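Local coordinates for oxidoreductase, NAD-binding/iron-sulfur cluster-binding protein (Nitratireductor pacificus pht-3B, PDB 6ZXU), which catalyses the reductive removal of halogen from organohalides, using a bound cobalamin together with two [4Fe-4S] clusters, at residues Arg287-Thr292 with Glu604-Ala609; Ala382-Gly387 with Val395-Ala400; Met426-Gly431 with Tyr453-Glu458; Glu458-Met463 with Lys515-Thr520; Pro488-Ala493 with Asp503-Pro508. All blocks are in the same frame, centred on the assembly; numbering follows the deposited sequence.

Contact 1 (Arg287-Thr292 with Glu604-Ala609); sequences RYPMET and EGRRLA
This is a buried packing contact made by a single arginine: Arg606 spans the distance from helix 603-614 and brings its guanidinium obliquely up to Tyr288 and Pro289, in the loop between helix 274-278 and strand 294-295. The backbones stay well apart, Tyr288 CA and Arg606 CA being 10.5 Å from each other. CG of Arg606 stands anti to the backbone N (chi1 -176°), and further bends at chi2 and chi3 turn the guanidinium onto the loop. NH2 lies 3.7 Å from Tyr288 CD1, while NH1 packs 3.6 Å from Pro289 CD as the proline ring and the arginine chain pass alongside each other, running opposite ways. The tyrosine ring and the guanidinium plane are 52° apart, an oblique meeting and not a flat stack. The two terminal nitrogens of Arg606 have their partners elsewhere. NH2 forms a salt bridge with Asp601 OD1 and NH1 a hydrogen bond with Gln25 OE1, so the bonds fix the group while the loop supplies apolar surface. The end of Arg287 also comes near, its NH1 making a long, weak ion pair with Asp601 OD2. The loop is stiffened from within: Pro289 is the centre of an inverse gamma turn, with Met290 N bonded to Tyr288 O at 2.8 Å, and Pro289 O takes both the OG1 and the backbone N of Thr292. Beyond the contact, the Tyr288 ring meets that of Phe394 on strand 394-399, and Pro289 rests on Phe509, so helix 603-614 reaches the edge of the sheet by way of this loop.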
# COMPACT_ATOMS: atom_id res chain seq x y z
N ARG A 287 11.04 -4.42 9.51
CA ARG A 287 10.79 -3.68 10.71
C ARG A 287 9.99 -4.46 11.73
O ARG A 287 10.17 -4.30 12.93
CB ARG A 287 10.11 -2.37 10.37
CG ARG A 287 10.04 -1.47 11.56
CD ARG A 287 9.77 0.02 11.21
NE ARG A 287 8.44 0.15 10.61
CZ ARG A 287 7.26 -0.03 11.26
NH1 ARG A 287 7.16 -0.32 12.61
NH2 ARG A 287 6.16 0.10 10.53
N TYR A 288 9.15 -5.34 11.27
CA TYR A 288 8.32 -6.05 12.22
C TYR A 288 8.99 -7.39 12.52
O TYR A 288 9.58 -8.01 11.63
CB TYR A 288 6.92 -6.27 11.65
CG TYR A 288 6.10 -4.99 11.51
CD1 TYR A 288 5.40 -4.48 12.55
CD2 TYR A 288 6.06 -4.29 10.28
CE1 TYR A 288 4.68 -3.29 12.42
CE2 TYR A 288 5.36 -3.13 10.14
CZ TYR A 288 4.65 -2.64 11.21
OH TYR A 288 3.89 -1.48 11.07
N PRO A 289 8.87 -7.86 13.76
CA PRO A 289 9.53 -9.08 14.18
C PRO A 289 8.89 -10.42 13.73
O PRO A 289 8.48 -11.26 14.54
CB PRO A 289 9.52 -8.94 15.70
CG PRO A 289 8.29 -8.21 16.00
CD PRO A 289 8.11 -7.26 14.87
N MET A 290 8.85 -10.61 12.43
CA MET A 290 8.30 -11.81 11.85
C MET A 290 9.08 -13.06 12.24
O MET A 290 8.56 -14.14 12.17
CB MET A 290 8.29 -11.69 10.32
CG MET A 290 7.19 -10.79 9.74
SD MET A 290 5.45 -11.31 10.13
CE MET A 290 5.23 -12.73 9.09
N GLU A 291 10.34 -12.92 12.65
CA GLU A 291 11.12 -14.07 13.12
C GLU A 291 10.62 -14.66 14.40
O GLU A 291 11.06 -15.70 14.77
CB GLU A 291 12.58 -13.67 13.28
CG GLU A 291 12.89 -12.74 14.44
CD GLU A 291 12.69 -11.26 14.17
OE1 GLU A 291 12.25 -10.85 13.03
OE2 GLU A 291 12.93 -10.50 15.13
N THR A 292 9.68 -14.01 15.09
CA THR A 292 9.11 -14.52 16.33
C THR A 292 7.82 -15.28 16.13
O THR A 292 7.25 -15.74 17.10
CB THR A 292 8.79 -13.37 17.35
OG1 THR A 292 7.72 -12.52 16.88
CG2 THR A 292 10.06 -12.54 17.60
N GLU A 604 0.78 -0.69 23.65
CA GLU A 604 -0.40 -1.49 24.02
C GLU A 604 -0.99 -2.25 22.84
O GLU A 604 -1.55 -3.33 23.03
CB GLU A 604 -1.52 -0.69 24.72
CG GLU A 604 -2.56 -0.22 23.76
CD GLU A 604 -3.95 0.22 24.33
OE1 GLU A 604 -4.28 0.10 25.55
OE2 GLU A 604 -4.73 0.70 23.46
N GLY A 605 -0.97 -1.64 21.64
CA GLY A 605 -1.46 -2.28 20.49
C GLY A 605 -0.66 -3.52 20.15
O GLY A 605 -1.24 -4.59 19.89
N ARG A 606 0.67 -3.44 20.23
CA ARG A 606 1.47 -4.58 20.02
C ARG A 606 1.22 -5.66 21.05
O ARG A 606 1.22 -6.84 20.76
CB ARG A 606 2.92 -4.16 19.95
CG ARG A 606 3.86 -5.33 19.63
CD ARG A 606 3.65 -5.83 18.14
NE ARG A 606 4.09 -4.74 17.25
CZ ARG A 606 5.36 -4.53 16.90
NH1 ARG A 606 6.34 -5.30 17.38
NH2 ARG A 606 5.62 -3.52 16.13
N ARG A 607 1.00 -5.26 22.30
CA ARG A 607 0.72 -6.18 23.36
C ARG A 607 -0.62 -6.93 23.16
O ARG A 607 -0.69 -8.14 23.44
CB ARG A 607 0.77 -5.46 24.73
CG ARG A 607 0.52 -6.37 25.94
CD ARG A 607 1.37 -7.66 25.94
NE ARG A 607 2.80 -7.36 25.81
CZ ARG A 607 3.63 -7.18 26.85
NH1 ARG A 607 3.18 -7.30 28.10
NH2 ARG A 607 4.91 -6.91 26.65
N LEU A 608 -1.64 -6.25 22.72
CA LEU A 608 -2.89 -6.92 22.44
C LEU A 608 -2.76 -7.96 21.36
O LEU A 608 -3.34 -9.07 21.46
CB LEU A 608 -3.96 -5.98 22.10
CG LEU A 608 -4.53 -5.16 23.29
CD1 LEU A 608 -5.32 -4.02 22.75
CD2 LEU A 608 -5.42 -6.02 24.12
N ALA A 609 -1.89 -7.70 20.38
CA ALA A 609 -1.62 -8.74 19.37
C ALA A 609 -0.80 -9.89 19.94
O ALA A 609 -1.07 -11.04 19.64
CB ALA A 609 -0.87 -8.12 18.19

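Contact 2 (Ala382-Gly387 with Val395-Ala400); sequences AIKALG and VGICRA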
# COMPACT_ATOMS: atom_id res chain seq x y z
N ALA A 382 19.27 -10.78 0.15
CA ALA A 382 19.50 -9.64 -0.72
C ALA A 382 18.18 -9.07 -1.26
O ALA A 382 17.97 -7.91 -1.22
CB ALA A 382 20.45 -9.97 -1.89
N ILE A 383 17.31 -9.94 -1.71
CA ILE A 383 16.01 -9.58 -2.23
C ILE A 383 15.15 -8.95 -1.12
O ILE A 383 14.52 -7.94 -1.35
CB ILE A 383 15.35 -10.84 -2.84
CG1 ILE A 383 15.95 -11.18 -4.21
CG2 ILE A 383 13.84 -10.65 -3.02
CD1 ILE A 383 15.71 -10.16 -5.29
N LYS A 384 15.15 -9.51 0.06
CA LYS A 384 14.48 -8.90 1.17
C LYS A 384 15.02 -7.51 1.53
O LYS A 384 14.26 -6.57 1.62
CB LYS A 384 14.44 -9.81 2.38
CG LYS A 384 13.70 -11.08 2.13
CD LYS A 384 13.67 -11.95 3.37
CE LYS A 384 12.89 -13.21 3.11
NZ LYS A 384 12.82 -13.99 4.35
N ALA A 385 16.32 -7.38 1.67
CA ALA A 385 16.95 -6.10 1.93
C ALA A 385 16.57 -5.09 0.83
O ALA A 385 16.28 -3.90 1.14
CB ALA A 385 18.47 -6.26 2.00
N LEU A 386 16.54 -5.52 -0.40
CA LEU A 386 16.19 -4.69 -1.50
C LEU A 386 14.77 -4.20 -1.40
O LEU A 386 14.50 -2.98 -1.51
CB LEU A 386 16.44 -5.41 -2.80
CG LEU A 386 16.19 -4.67 -4.08
CD1 LEU A 386 17.03 -3.40 -4.08
CD2 LEU A 386 16.46 -5.48 -5.35
N GLY A 387 13.85 -5.08 -1.09
CA GLY A 387 12.44 -4.65 -0.91
C GLY A 387 12.27 -3.66 0.23
O GLY A 387 11.58 -2.67 0.06
N VAL A 395 8.41 -8.49 3.18
CA VAL A 395 8.90 -9.25 2.04
C VAL A 395 8.99 -10.75 2.41
O VAL A 395 9.47 -11.10 3.48
CB VAL A 395 10.31 -8.81 1.54
CG1 VAL A 395 10.68 -9.55 0.26
CG2 VAL A 395 10.41 -7.33 1.31
N GLY A 396 8.40 -11.58 1.57
CA GLY A 396 8.50 -13.02 1.69
C GLY A 396 8.70 -13.64 0.32
O GLY A 396 8.36 -13.07 -0.68
N ILE A 397 9.13 -14.88 0.29
CA ILE A 397 9.45 -15.59 -0.90
C ILE A 397 8.92 -17.01 -0.84
O ILE A 397 9.01 -17.67 0.21
CB ILE A 397 11.03 -15.68 -1.07
CG1 ILE A 397 11.62 -14.26 -1.03
CG2 ILE A 397 11.34 -16.37 -2.39
CD1 ILE A 397 13.10 -14.22 -0.83
N CYS A 398 8.31 -17.44 -1.91
CA CYS A 398 7.79 -18.81 -2.06
C CYS A 398 8.05 -19.32 -3.46
O CYS A 398 8.37 -18.58 -4.37
CB CYS A 398 6.29 -18.92 -1.66
SG CYS A 398 5.12 -18.10 -2.75
N ARG A 399 7.91 -20.64 -3.66
CA ARG A 399 7.80 -21.17 -5.03
C ARG A 399 6.51 -20.76 -5.70
O ARG A 399 5.43 -20.85 -5.12
CB ARG A 399 7.89 -22.70 -5.00
CG ARG A 399 9.27 -23.12 -4.63
CD ARG A 399 9.63 -24.57 -5.03
NE ARG A 399 11.12 -24.69 -5.01
CZ ARG A 399 11.91 -24.52 -6.08
NH1 ARG A 399 11.41 -24.27 -7.30
NH2 ARG A 399 13.22 -24.66 -5.93
N ALA A 400 6.60 -20.36 -6.95
CA ALA A 400 5.45 -20.00 -7.78
C ALA A 400 4.89 -21.27 -8.39
O ALA A 400 5.29 -21.69 -9.47
CB ALA A 400 5.86 -19.02 -8.88
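Val395 divides its two methyls between different parts of helix 376-390. With CG1 anti to the backbone N (chi1 -174°), that methyl packs 3.9 Å from Lys384 CG, while CG2 turns to the helix backbone and lies 3.9 Å from Lys384 O and 4.0 Å from Gly387 CA. The bare CA of Gly387 is what lets this branch come so near the helix. One strand step on, Ile397 holds CG1 anti to its own carbonyl carbon and carries it outward through an extended chi2, so that CD1 reaches between two helix residues: it stands 4.1 Å from Lys384 CE and 4.3 Å from Ile383 CG2. Lys384 is stretched out fully beyond CG, and its methylenes run over first the valine and then the isoleucine methyl. The ammonium continues past them to a salt bridge with Asp528 OD1. Because the other oxygen of Asp528 accepts from Ile397 N, one carboxylate ties the lysine tip to the strand backbone. Ile383 and Val395 both touch Val424 of the adjacent strand, and Met463 of helix 445-469 covers Ile383. The helix and strand segments run at 145° with axes 8.3 Å apart. This is a helix that turns back through a short loop into the outermost strand of a four-stranded antiparallel sheet and packs on it, an arrangement consistent with the nitroreductase-like core of cobalamin-binding dehalogenases.

Contact 3 (Met426-Gly431 with Tyr453-Glu458); sequences MLIDQG and YMRGAE
The guanidinium end of Arg455 leads away from Ile428, so the stem of that arginine, not its flat group, touches the strand. The guanidinium is held by outside partners: NH2 by a salt bridge to Glu178 OE2 and a bond to Leu117 O, NH1 by a salt bridge to Asp118 OD2. On the strand side, the carboxylate of Asp429 is met from above its plane by Gly431 N, which binds OD1 at 2.8 Å and closes an Asx turn where the chain leaves the strand for the next helix. The same oxygen has a second partner in Arg513 NE. Tyr453 and Gln430 both touch the cobalamin.

Between these polar groups the packing is purely apolar and rests on Ile428. Its CG1, anti to the carbonyl carbon (chi1 -53°), lies 4.0 Å from Gly456 CA and 4.1 Å from Gly456 N, where the helix presents bare backbone. CD1 then approaches Arg455 CG at 4.3 Å. The closest CA pair, Ile428 and Gly456, is 6.5 Å apart. Strand 422-429, helix 445-469 and strand 474-477 form a beta-alpha-beta crossover, its two strands running parallel with strand 514-521 between them; this contact is where the helix lies on its first strand, beside the cobalamin pocket.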
# COMPACT_ATOMS: atom_id res chain seq x y z
N MET A 426 5.36 -8.97 -1.59
CA MET A 426 5.56 -7.81 -0.70
C MET A 426 4.24 -7.23 -0.30
O MET A 426 3.30 -7.24 -1.06
CB MET A 426 6.41 -6.80 -1.35
CG MET A 426 7.79 -7.35 -1.51
SD MET A 426 8.93 -6.38 -2.49
CE MET A 426 8.11 -6.52 -4.10
N LEU A 427 4.15 -6.83 0.95
CA LEU A 427 2.95 -6.19 1.51
C LEU A 427 3.24 -4.70 1.73
O LEU A 427 4.28 -4.35 2.25
CB LEU A 427 2.52 -6.84 2.75
CG LEU A 427 2.19 -8.33 2.82
CD1 LEU A 427 1.67 -8.64 4.27
CD2 LEU A 427 1.14 -8.72 1.82
N ILE A 428 2.30 -3.89 1.35
CA ILE A 428 2.28 -2.44 1.57
C ILE A 428 1.10 -2.15 2.51
O ILE A 428 -0.03 -2.49 2.17
CB ILE A 428 2.13 -1.67 0.26
CG1 ILE A 428 3.17 -2.09 -0.78
CG2 ILE A 428 2.19 -0.18 0.53
CD1 ILE A 428 4.57 -1.74 -0.33
N ASP A 429 1.39 -1.53 3.62
CA ASP A 429 0.42 -1.14 4.64
C ASP A 429 -0.50 -0.07 4.01
O ASP A 429 -0.03 0.92 3.46
CB ASP A 429 1.11 -0.63 5.90
CG ASP A 429 0.17 -0.38 7.04
OD1 ASP A 429 -1.09 -0.20 6.81
OD2 ASP A 429 0.67 -0.28 8.19
N GLN A 430 -1.80 -0.32 4.03
CA GLN A 430 -2.75 0.65 3.49
C GLN A 430 -2.88 1.97 4.31
O GLN A 430 -3.33 2.98 3.73
CB GLN A 430 -4.13 0.09 3.32
CG GLN A 430 -4.23 -0.81 2.09
CD GLN A 430 -5.67 -0.91 1.54
OE1 GLN A 430 -6.39 0.07 1.47
NE2 GLN A 430 -6.05 -2.13 1.15
N GLY A 431 -2.49 1.93 5.56
CA GLY A 431 -2.43 3.13 6.38
C GLY A 431 -3.43 3.14 7.52
O GLY A 431 -4.59 3.47 7.28
N TYR A 453 -1.33 0.06 -4.23
CA TYR A 453 -1.14 -0.53 -5.57
C TYR A 453 -0.03 0.18 -6.35
O TYR A 453 0.88 -0.47 -6.86
CB TYR A 453 -2.39 -0.40 -6.37
CG TYR A 453 -3.43 -1.43 -6.03
CD1 TYR A 453 -3.07 -2.67 -5.62
CD2 TYR A 453 -4.75 -1.18 -6.26
CE1 TYR A 453 -4.03 -3.63 -5.39
CE2 TYR A 453 -5.73 -2.10 -5.99
CZ TYR A 453 -5.37 -3.36 -5.61
OH TYR A 453 -6.36 -4.37 -5.41
N MET A 454 -0.05 1.49 -6.32
CA MET A 454 0.94 2.27 -6.98
C MET A 454 2.32 2.11 -6.38
O MET A 454 3.31 1.85 -7.10
CB MET A 454 0.51 3.75 -7.00
CG MET A 454 1.45 4.75 -7.69
SD MET A 454 2.73 5.25 -6.55
CE MET A 454 1.81 5.85 -5.02
N ARG A 455 2.42 2.21 -5.08
CA ARG A 455 3.69 2.05 -4.40
C ARG A 455 4.27 0.67 -4.59
O ARG A 455 5.51 0.51 -4.86
CB ARG A 455 3.54 2.32 -2.92
CG ARG A 455 4.79 2.20 -2.08
CD ARG A 455 5.92 3.14 -2.48
NE ARG A 455 5.43 4.52 -2.70
CZ ARG A 455 5.06 5.36 -1.70
NH1 ARG A 455 5.12 4.96 -0.43
NH2 ARG A 455 4.61 6.60 -1.99
N GLY A 456 3.44 -0.36 -4.46
CA GLY A 456 3.87 -1.74 -4.72
C GLY A 456 4.42 -1.97 -6.15
O GLY A 456 5.45 -2.56 -6.31
N ALA A 457 3.68 -1.51 -7.13
CA ALA A 457 4.00 -1.65 -8.53
C ALA A 457 5.32 -1.01 -8.84
O ALA A 457 6.14 -1.59 -9.57
CB ALA A 457 2.93 -1.11 -9.44
N GLU A 458 5.59 0.14 -8.26
CA GLU A 458 6.90 0.78 -8.36
C GLU A 458 8.03 -0.03 -7.81
O GLU A 458 9.07 -0.24 -8.45
CB GLU A 458 6.84 2.16 -7.69
CG GLU A 458 8.16 2.89 -7.52
CD GLU A 458 7.94 4.14 -6.63
OE1 GLU A 458 7.00 4.88 -6.89
OE2 GLU A 458 8.69 4.44 -5.70

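Contact 4 (Glu458-Met463 with Lys515-Thr520); sequences EIAGVM and KSIVFT
Ala460 and Ile517 make the tight spot: Ala460 CB is pressed to 3.5 Å from Ile517 CG1, closer than carbons usually pack. The small alanine lets the helix settle on the strand, its CB also lying 4.1 Å from Phe519 CD1. Around the ring the distances are those of ordinary van der Waals contact. Phe519 CG sits between the backbone N and the carbonyl carbon (chi1 74°), which stands the ring up against the helix. Met463 crosses it at about a right angle, with CB 3.6 Å and CE 3.8 Å from Phe519 CE1 and the backbone C over one face. Its more distant sulfur makes an oblique Met-aromatic contact, SD being 5.3 Å from the ring centroid and 69° off the normal. The contact has no solvent side, since Leu386 and Leu390 of helix 376-390 pack on Met463. The cofactor is gripped further back along the same strand, where Lys515 NZ and Ser516 O are hydrogen-bonded to cobalamin. Helix and strand segments run almost parallel, 13° apart, as in a layered alpha/beta domain in which helix 445-469 covers one face of an antiparallel sheet while one of its inner strands contributes to the cobalamin site.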
# COMPACT_ATOMS: atom_id res chain seq x y z
N GLU A 458 5.59 0.14 -8.26
CA GLU A 458 6.90 0.78 -8.36
C GLU A 458 8.03 -0.03 -7.81
O GLU A 458 9.07 -0.24 -8.45
CB GLU A 458 6.84 2.16 -7.69
CG GLU A 458 8.16 2.89 -7.52
CD GLU A 458 7.94 4.14 -6.63
OE1 GLU A 458 7.00 4.88 -6.89
OE2 GLU A 458 8.69 4.44 -5.70
N ILE A 459 7.86 -0.53 -6.58
CA ILE A 459 8.89 -1.30 -5.90
C ILE A 459 9.18 -2.61 -6.62
O ILE A 459 10.34 -2.96 -6.88
CB ILE A 459 8.49 -1.58 -4.40
CG1 ILE A 459 8.51 -0.22 -3.62
CG2 ILE A 459 9.37 -2.68 -3.78
CD1 ILE A 459 7.81 -0.34 -2.30
N ALA A 460 8.13 -3.30 -7.02
CA ALA A 460 8.30 -4.57 -7.68
C ALA A 460 8.79 -4.39 -9.12
O ALA A 460 9.46 -5.27 -9.61
CB ALA A 460 6.99 -5.40 -7.68
N GLY A 461 8.43 -3.32 -9.76
CA GLY A 461 8.93 -3.03 -11.10
C GLY A 461 10.42 -2.85 -11.07
O GLY A 461 11.13 -3.38 -11.90
N VAL A 462 10.90 -2.10 -10.09
CA VAL A 462 12.35 -1.87 -9.92
C VAL A 462 13.05 -3.19 -9.61
O VAL A 462 14.09 -3.50 -10.18
CB VAL A 462 12.61 -0.81 -8.82
CG1 VAL A 462 14.04 -0.85 -8.43
CG2 VAL A 462 12.30 0.56 -9.35
N MET A 463 12.50 -3.98 -8.71
CA MET A 463 13.13 -5.22 -8.28
C MET A 463 13.21 -6.24 -9.40
O MET A 463 14.25 -6.87 -9.58
CB MET A 463 12.41 -5.79 -7.07
CG MET A 463 12.69 -4.96 -5.80
SD MET A 463 11.70 -5.51 -4.41
CE MET A 463 12.61 -6.97 -3.91
N LYS A 515 -2.04 -4.19 0.90
CA LYS A 515 -2.13 -4.62 -0.45
C LYS A 515 -0.82 -5.35 -0.72
O LYS A 515 0.20 -5.00 -0.20
CB LYS A 515 -2.38 -3.52 -1.52
CG LYS A 515 -3.74 -2.82 -1.48
CD LYS A 515 -4.88 -3.76 -1.91
CE LYS A 515 -6.07 -2.99 -2.24
NZ LYS A 515 -7.10 -3.88 -2.87
N SER A 516 -0.92 -6.43 -1.48
CA SER A 516 0.24 -7.19 -1.88
C SER A 516 0.59 -6.75 -3.29
O SER A 516 -0.23 -6.34 -4.07
CB SER A 516 -0.04 -8.69 -1.85
OG SER A 516 -1.14 -8.99 -2.67
N ILE A 517 1.87 -6.90 -3.58
CA ILE A 517 2.40 -6.95 -4.95
C ILE A 517 3.26 -8.23 -5.01
O ILE A 517 3.89 -8.63 -4.03
CB ILE A 517 3.20 -5.65 -5.25
CG1 ILE A 517 3.67 -5.56 -6.71
CG2 ILE A 517 4.42 -5.53 -4.33
CD1 ILE A 517 2.64 -5.26 -7.69
N VAL A 518 3.24 -8.86 -6.14
CA VAL A 518 4.04 -10.05 -6.44
C VAL A 518 4.87 -9.80 -7.68
O VAL A 518 4.42 -9.18 -8.64
CB VAL A 518 3.17 -11.29 -6.65
CG1 VAL A 518 4.02 -12.48 -6.95
CG2 VAL A 518 2.32 -11.58 -5.47
N PHE A 519 6.16 -10.16 -7.63
CA PHE A 519 6.87 -10.39 -8.87
C PHE A 519 7.42 -11.78 -8.87
O PHE A 519 7.90 -12.26 -7.86
CB PHE A 519 7.96 -9.36 -9.23
CG PHE A 519 9.19 -9.46 -8.45
CD1 PHE A 519 9.35 -8.72 -7.27
CD2 PHE A 519 10.29 -10.17 -8.95
CE1 PHE A 519 10.52 -8.77 -6.56
CE2 PHE A 519 11.46 -10.24 -8.20
CZ PHE A 519 11.56 -9.55 -7.02
N THR A 520 7.29 -12.41 -10.03
CA THR A 520 7.84 -13.76 -10.23
C THR A 520 9.23 -13.65 -10.85
O THR A 520 9.53 -12.67 -11.53
CB THR A 520 6.92 -14.61 -11.05
OG1 THR A 520 6.57 -13.96 -12.28
CG2 THR A 520 5.61 -14.88 -10.24

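Contact 5 (Pro488-Ala493 with Asp503-Pro508); sequences PAILMA and DTLLNP
Leu505 carries this contact for its segment, set against Ile490 and Leu491 of helix 486-492; Asp503, Thr504 and Leu505 belong to the cobalamin pocket. The segment begins with Asp503, whose carboxylate is shared: OD2 is hydrogen-bonded to cobalamin O8R and OD1 forms a salt bridge with Lys569, while its backbone O accepts from Asn487 ND2, just ahead of the helix segment. Thr504 starts its side chain away from the helix, and its carbonyl accepts from Ser499 OG. At Leu505 the chain presents its backbone to the cofactor, N bonding cobalamin O34, and its side chain to the helix. CG anti to the carbonyl carbon (chi1 -78°) leaves CB 4.0 Å from Ile490 CG2 and sends CD2 over Leu491, 3.7 Å from its CB and 3.9 Å from its CD1. The two leucines cross at about a right angle, and Leu505 CD2 also reaches 3.8 Å from Leu491 N, so it covers helix backbone as well. Leu506 turns the other way and touches an iron-sulfur cluster; its backbone pairs with Glu497 in a short two-stranded sheet. Asn507 then fixes the exit: OD1 accepts from Phe509 N and Ile510 N, and ND2 donates to Leu495 O. The contact between the two segments is thus wholly apolar, whereas the polar bonds go to cobalamin, Lys569 and neighbouring residues of the chain. Branched aliphatic packing joins the helix to a residue that itself bonds the cofactor, and Ile490 and Leu491 line the same cobalamin pocket.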
# COMPACT_ATOMS: atom_id res chain seq x y z
N PRO A 488 -2.62 -17.14 -2.69
CA PRO A 488 -1.89 -18.35 -2.26
C PRO A 488 -0.40 -18.10 -2.10
O PRO A 488 0.23 -18.71 -1.25
CB PRO A 488 -2.16 -19.30 -3.40
CG PRO A 488 -2.59 -18.54 -4.52
CD PRO A 488 -3.29 -17.33 -3.98
N ALA A 489 0.15 -17.13 -2.85
CA ALA A 489 1.52 -16.70 -2.63
C ALA A 489 1.72 -15.99 -1.31
O ALA A 489 2.70 -16.26 -0.61
CB ALA A 489 1.97 -15.85 -3.79
N ILE A 490 0.80 -15.14 -0.90
CA ILE A 490 0.85 -14.52 0.44
C ILE A 490 0.85 -15.64 1.51
O ILE A 490 1.62 -15.58 2.46
CB ILE A 490 -0.31 -13.55 0.69
CG1 ILE A 490 -0.24 -12.40 -0.32
CG2 ILE A 490 -0.27 -13.00 2.09
CD1 ILE A 490 -1.58 -11.67 -0.40
N LEU A 491 0.00 -16.66 1.32
CA LEU A 491 -0.08 -17.77 2.29
C LEU A 491 1.22 -18.58 2.32
O LEU A 491 1.75 -18.82 3.39
CB LEU A 491 -1.20 -18.66 1.95
CG LEU A 491 -1.40 -19.78 2.94
CD1 LEU A 491 -2.00 -19.30 4.25
CD2 LEU A 491 -2.30 -20.83 2.31
N MET A 492 1.69 -19.01 1.17
CA MET A 492 2.92 -19.86 1.08
C MET A 492 4.20 -19.14 1.45
O MET A 492 5.11 -19.73 2.00
CB MET A 492 3.08 -20.46 -0.29
CG MET A 492 2.04 -21.54 -0.65
SD MET A 492 1.88 -22.78 0.69
CE MET A 492 0.15 -23.05 0.29
N ALA A 493 4.25 -17.82 1.25
CA ALA A 493 5.39 -16.97 1.69
C ALA A 493 5.37 -16.62 3.14
O ALA A 493 6.29 -15.99 3.61
CB ALA A 493 5.44 -15.71 0.82
N ASP A 503 -11.35 -13.33 1.05
CA ASP A 503 -10.40 -13.17 -0.03
C ASP A 503 -9.28 -12.24 0.37
O ASP A 503 -8.58 -11.71 -0.50
CB ASP A 503 -11.13 -12.63 -1.35
CG ASP A 503 -11.90 -13.82 -2.16
OD1 ASP A 503 -12.15 -14.96 -1.57
OD2 ASP A 503 -12.16 -13.63 -3.43
N THR A 504 -9.07 -12.08 1.68
CA THR A 504 -8.00 -11.28 2.25
C THR A 504 -7.31 -12.14 3.32
O THR A 504 -7.97 -12.80 4.13
CB THR A 504 -8.57 -9.99 2.93
OG1 THR A 504 -9.24 -9.19 2.03
CG2 THR A 504 -7.49 -9.14 3.54
N LEU A 505 -5.97 -12.15 3.30
CA LEU A 505 -5.17 -12.80 4.31
C LEU A 505 -4.71 -11.79 5.36
O LEU A 505 -4.50 -10.62 5.07
CB LEU A 505 -3.93 -13.48 3.73
CG LEU A 505 -4.35 -14.85 3.07
CD1 LEU A 505 -4.82 -14.53 1.67
CD2 LEU A 505 -3.27 -15.82 3.08
N LEU A 506 -4.56 -12.25 6.59
CA LEU A 506 -4.33 -11.41 7.71
C LEU A 506 -2.93 -11.66 8.31
O LEU A 506 -2.52 -12.77 8.56
CB LEU A 506 -5.44 -11.65 8.74
CG LEU A 506 -5.64 -10.72 9.93
CD1 LEU A 506 -7.04 -10.78 10.36
CD2 LEU A 506 -4.70 -11.02 11.11
N ASN A 507 -2.20 -10.57 8.50
CA ASN A 507 -0.83 -10.54 9.00
C ASN A 507 -0.84 -10.24 10.50
O ASN A 507 -1.67 -9.48 10.98
CB ASN A 507 -0.03 -9.43 8.24
CG ASN A 507 1.34 -9.21 8.77
OD1 ASN A 507 1.58 -8.49 9.70
ND2 ASN A 507 2.30 -9.92 8.17
N PRO A 508 0.05 -10.87 11.30
CA PRO A 508 -0.07 -10.69 12.73
C PRO A 508 0.31 -9.28 13.25
O PRO A 508 -0.00 -8.93 14.39
CB PRO A 508 0.83 -11.78 13.29
CG PRO A 508 1.76 -12.10 12.19
CD PRO A 508 1.00 -11.91 10.92

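Following the chain, contact 1 opens first at 287-292 and closes last at 604-609, so its long loop encloses all the others. Within it, contact 2 closes a short loop from helix 376-390 to edge strand 394-399. Contact 3 follows in series, joining strand 422-429 to helix 445-469, and contact 4 starts where it ends, the two sharing Glu458. The loop from 458-463 to 515-520 in turn encloses contact 5. None of the loops cross. Contacts 2, 3 and 4 all build on one four-stranded sheet, whereas contact 5 lies on its cobalamin side and reaches contact 1 through Asn507 and Met290 and through Pro508 and Ala609.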